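Side-chain contact in cation efflux system protein CusF (Escherichia coli, PDB 3E6Z), which binds one copper ion per polypeptide as a periplasmic metallochaperone of the Cus efflux system, which confers resistance to copper and silver: residues Lys22-His27 with Thr49-Ile54. The protein carries 1 engineered substitution. Numbering follows the deposited sequence. Where two conformers were deposited one is given.
With ACT (acetate ion), chain C.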
ATOM      1  N   LYS A  22      -0.627 -10.050   9.055  1.00 13.89           N
ATOM      2  CA  LYS A  22      -1.280  -9.579   7.799  1.00 12.92           C
ATOM      3  C   LYS A  22      -0.849  -8.118   7.500  1.00 11.74           C
ATOM      4  O   LYS A  22      -1.659  -7.267   7.174  1.00 12.24           O
ATOM      5  CB  LYS A  22      -2.809  -9.700   7.847  1.00 14.19           C
ATOM      6  CG  LYS A  22      -3.308 -11.156   8.109  1.00 15.76           C
ATOM      7  CD  LYS A  22      -2.940 -12.164   7.021  1.00 17.47           C
ATOM      8  CE  LYS A  22      -3.538 -13.552   7.091  1.00 17.84           C
ATOM      9  NZ  LYS A  22      -3.135 -14.318   8.287  1.00 19.04           N
ATOM     10  N   LYS A  23       0.498  -7.879   7.570  1.00 11.23           N
ATOM     11  CA  LYS A  23       1.052  -6.549   7.403  1.00 11.15           C
ATOM     12  C   LYS A  23       2.166  -6.605   6.331  1.00 10.38           C
ATOM     13  O   LYS A  23       3.080  -7.427   6.443  1.00 12.21           O
ATOM     14  CB  LYS A  23       1.614  -5.998   8.701  1.00 11.69           C
ATOM     15  CG  LYS A  23       0.617  -5.835   9.832  1.00 11.75           C
ATOM     16  CD  LYS A  23      -0.391  -4.723   9.635  1.00 11.67           C
ATOM     17  CE  LYS A  23      -1.394  -4.754  10.756  1.00 11.61           C
ATOM     18  NZ  LYS A  23      -2.290  -3.525  10.757  1.00 11.94           N
ATOM     19  N   ILE A  24       2.084  -5.726   5.384  1.00  9.70           N
ATOM     20  CA  ILE A  24       3.148  -5.550   4.383  1.00  9.50           C
ATOM     21  C   ILE A  24       3.723  -4.171   4.667  1.00  9.79           C
ATOM     22  O   ILE A  24       3.027  -3.144   4.596  1.00 11.33           O
ATOM     23  CB  ILE A  24       2.594  -5.596   2.974  1.00  9.98           C
ATOM     24  CG1 ILE A  24       1.859  -6.931   2.715  1.00 10.35           C
ATOM     25  CG2 ILE A  24       3.821  -5.483   1.933  1.00 10.25           C
ATOM     26  CD1 ILE A  24       1.280  -7.018   1.422  1.00 10.86           C
ATOM     27  N   THR A  25       5.058  -4.115   4.984  1.00 10.23           N
ATOM     28  CA  THR A  25       5.744  -2.872   5.190  1.00 10.77           C
ATOM     29  C   THR A  25       6.342  -2.430   3.816  1.00 10.68           C
ATOM     30  O   THR A  25       7.101  -3.224   3.208  1.00 11.63           O
ATOM     31  CB  THR A  25       6.843  -3.038   6.249  1.00 11.80           C
ATOM     32  OG1 THR A  25       6.210  -3.451   7.461  1.00 13.29           O
ATOM     33  CG2 THR A  25       7.602  -1.797   6.521  1.00 12.92           C
ATOM     34  N   ILE A  26       5.942  -1.260   3.357  1.00  9.95           N
ATOM     35  CA  ILE A  26       6.308  -0.752   2.028  1.00  9.99           C
ATOM     36  C   ILE A  26       6.927   0.585   2.161  1.00 10.10           C
ATOM     37  O   ILE A  26       6.392   1.490   2.855  1.00 10.52           O
ATOM     38  CB  ILE A  26       5.065  -0.656   1.076  1.00  9.73           C
ATOM     39  CG1 ILE A  26       4.397  -2.015   0.991  1.00  9.52           C
ATOM     40  CG2 ILE A  26       5.483  -0.083  -0.331  1.00 10.45           C
ATOM     41  CD1 ILE A  26       3.056  -1.998   0.128  1.00 10.26           C
ATOM     42  N   HIS A  27       8.093   0.785   1.438  1.00 10.33           N
ATOM     43  CA  HIS A  27       8.642   2.124   1.352  1.00 10.23           C
ATOM     44  C   HIS A  27       8.135   2.710   0.020  1.00 10.82           C
ATOM     45  O   HIS A  27       8.496   2.282  -1.093  1.00 11.15           O
ATOM     46  CB  HIS A  27      10.181   2.050   1.375  1.00 10.72           C
ATOM     47  CG  HIS A  27      10.774   3.420   1.402  1.00 10.66           C
ATOM     48  ND1 HIS A  27      10.577   4.228   2.479  1.00 11.80           N
ATOM     49  CD2 HIS A  27      11.498   4.118   0.461  1.00 10.94           C
ATOM     50  CE1 HIS A  27      11.174   5.387   2.209  1.00 11.89           C
ATOM     51  NE2 HIS A  27      11.723   5.352   0.999  1.00 11.62           N
ATOM     52  N   THR A  49      -8.501  -7.819   0.072  1.00 11.16           N
ATOM     53  CA  THR A  49      -7.368  -7.419  -0.718  1.00 11.21           C
ATOM     54  C   THR A  49      -7.195  -8.417  -1.884  1.00 11.88           C
ATOM     55  O   THR A  49      -7.168  -9.664  -1.642  1.00 13.25           O
ATOM     56  CB  THR A  49      -6.051  -7.486   0.125  1.00 10.37           C
ATOM     57  OG1 THR A  49      -6.201  -6.642   1.301  1.00 10.17           O
ATOM     58  CG2 THR A  49      -4.813  -7.057  -0.673  1.00 10.69           C
ATOM     59  N   LYS A  50      -6.998  -7.902  -3.099  1.00 10.91           N
ATOM     60  CA  LYS A  50      -6.562  -8.727  -4.225  1.00 12.52           C
ATOM     61  C   LYS A  50      -5.046  -8.768  -4.275  1.00 12.33           C
ATOM     62  O   LYS A  50      -4.413  -7.881  -4.715  1.00 12.48           O
ATOM     63  CB  LYS A  50      -7.178  -8.207  -5.536  1.00 19.36           C
ATOM     64  CG  LYS A  50      -8.690  -8.283  -5.468  1.00 19.72           C
ATOM     65  CD  LYS A  50      -9.226  -9.732  -5.354  1.00 20.63           C
ATOM     66  CE  LYS A  50     -10.763  -9.913  -5.634  1.00 20.89           C
ATOM     67  NZ  LYS A  50     -11.644  -9.847  -4.417  1.00 21.90           N
ATOM     68  N   MET A  51      -4.542  -9.839  -3.665  1.00 13.00           N
ATOM     69  CA  MET A  51      -3.146 -10.079  -3.593  1.00 13.68           C
ATOM     70  C   MET A  51      -2.582 -10.649  -4.899  1.00 13.38           C
ATOM     71  O   MET A  51      -3.270 -11.331  -5.644  1.00 14.90           O
ATOM     72  CB  MET A  51      -2.891 -11.140  -2.506  1.00 14.64           C
ATOM     73  CG  MET A  51      -3.039 -10.569  -1.110  1.00 14.65           C
ATOM     74  SD  MET A  51      -1.795  -9.308  -0.650  1.00 14.71           S
ATOM     75  CE  MET A  51      -0.408 -10.353  -0.438  1.00 15.18           C
ATOM     76  N   SER A  52      -1.377 -10.211  -5.357  0.60 12.52           N
ATOM     77  CA  SER A  52      -0.566 -10.940  -6.319  0.60 12.86           C
ATOM     78  C   SER A  52       0.743 -11.458  -5.566  0.60 12.84           C
ATOM     79  O   SER A  52       1.037 -11.209  -4.377  0.60 11.98           O
ATOM     80  CB  SER A  52      -0.366 -10.084  -7.640  0.60 14.04           C
ATOM     81  OG  SER A  52      -1.644  -9.851  -8.264  0.60 14.95           O
ATOM     82  N   GLU A  53       1.506 -12.287  -6.249  1.00 13.58           N
ATOM     83  CA  GLU A  53       2.777 -12.782  -5.667  0.50 13.40           C
ATOM     84  C   GLU A  53       3.823 -11.636  -5.642  1.00 13.28           C
ATOM     85  O   GLU A  53       4.126 -11.003  -6.629  1.00 15.24           O
ATOM     86  CB  GLU A  53       3.310 -14.086  -6.285  0.50 13.33           C
ATOM     87  CG  GLU A  53       4.694 -14.438  -5.821  0.50 13.81           C
ATOM     88  CD  GLU A  53       5.166 -15.829  -6.204  0.50 14.37           C
ATOM     89  OE1 GLU A  53       4.362 -16.730  -6.577  0.50 15.55           O
ATOM     90  OE2 GLU A  53       6.385 -16.002  -6.104  0.50 16.10           O
ATOM     91  N   ILE A  54       4.254 -11.459  -4.397  1.00 12.92           N
ATOM     92  CA  ILE A  54       5.281 -10.424  -4.078  1.00 12.58           C
ATOM     93  C   ILE A  54       6.306 -10.978  -3.072  1.00 12.67           C
ATOM     94  O   ILE A  54       6.079 -11.958  -2.363  1.00 13.50           O
ATOM     95  CB  ILE A  54       4.621  -9.161  -3.515  1.00 12.46           C
ATOM     96  CG1 ILE A  54       3.785  -9.530  -2.279  1.00 12.95           C
ATOM     97  CG2 ILE A  54       3.758  -8.457  -4.617  1.00 13.55           C
ATOM     98  CD1 ILE A  54       3.423  -8.305  -1.377  1.00 13.46           C
TER
HETATM   99  C   ACT C  89      -0.479  -0.155  10.997  1.00 12.98           C
HETATM  100  O   ACT C  89      -1.165  -0.977  10.434  1.00 13.26           O
HETATM  101  OXT ACT C  89       0.228  -0.482  12.021  1.00 14.48           O
HETATM  102  CH3 ACT C  89      -0.455   1.210  10.470  1.00 14.07           C
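Ile-24 and Ile-54 meet tip to tip, CD1 to CD1 at 3.8 Å, where strand 23-28 faces the long loop between strands 39-44 and 59-67. The bond from CA to CB of Ile-24 is directed toward the loop, and at CB two branches part; of their atoms CD1 alone touches residues 49-54. The longer branch is extended, with CD1 anti to CA (chi2 178°), and this carries the methyl far enough to reach the loop although the CA atoms of Ile-24 and Ile-54 are 10.0 Å apart. The same CD1 also meets CE of Met-51 at 4.2 Å. Met-51 suits its place because its unbranched chain can fold, bending at chi2 and chi3 (-66° and -73°) so that CE comes beside CD1 of Ile-24. A beta-branched isoleucine suits an extended strand residue, and its apolar chain suits a buried site. The preceding Lys-23 uses NZ to bond Thr-44 OG1 and, at 2.8 Å, O of an acetate probably from the crystallisation liquor. The contact joins strand 23-28 to loop 49-54 inside the OB-fold barrel, with the Ile-24 side chain about 13 Å from the copper(II) ion. Ile-24 and Met-51 both pack on Ile-45, after strand 39-44; Ile-24 also touches Val-14 and Ile-54 touches Ile-17, both of strand 8-18, while Leu-73 and Ile-76 of strand 70-78 meet Ile-24 and Met-51 respectively.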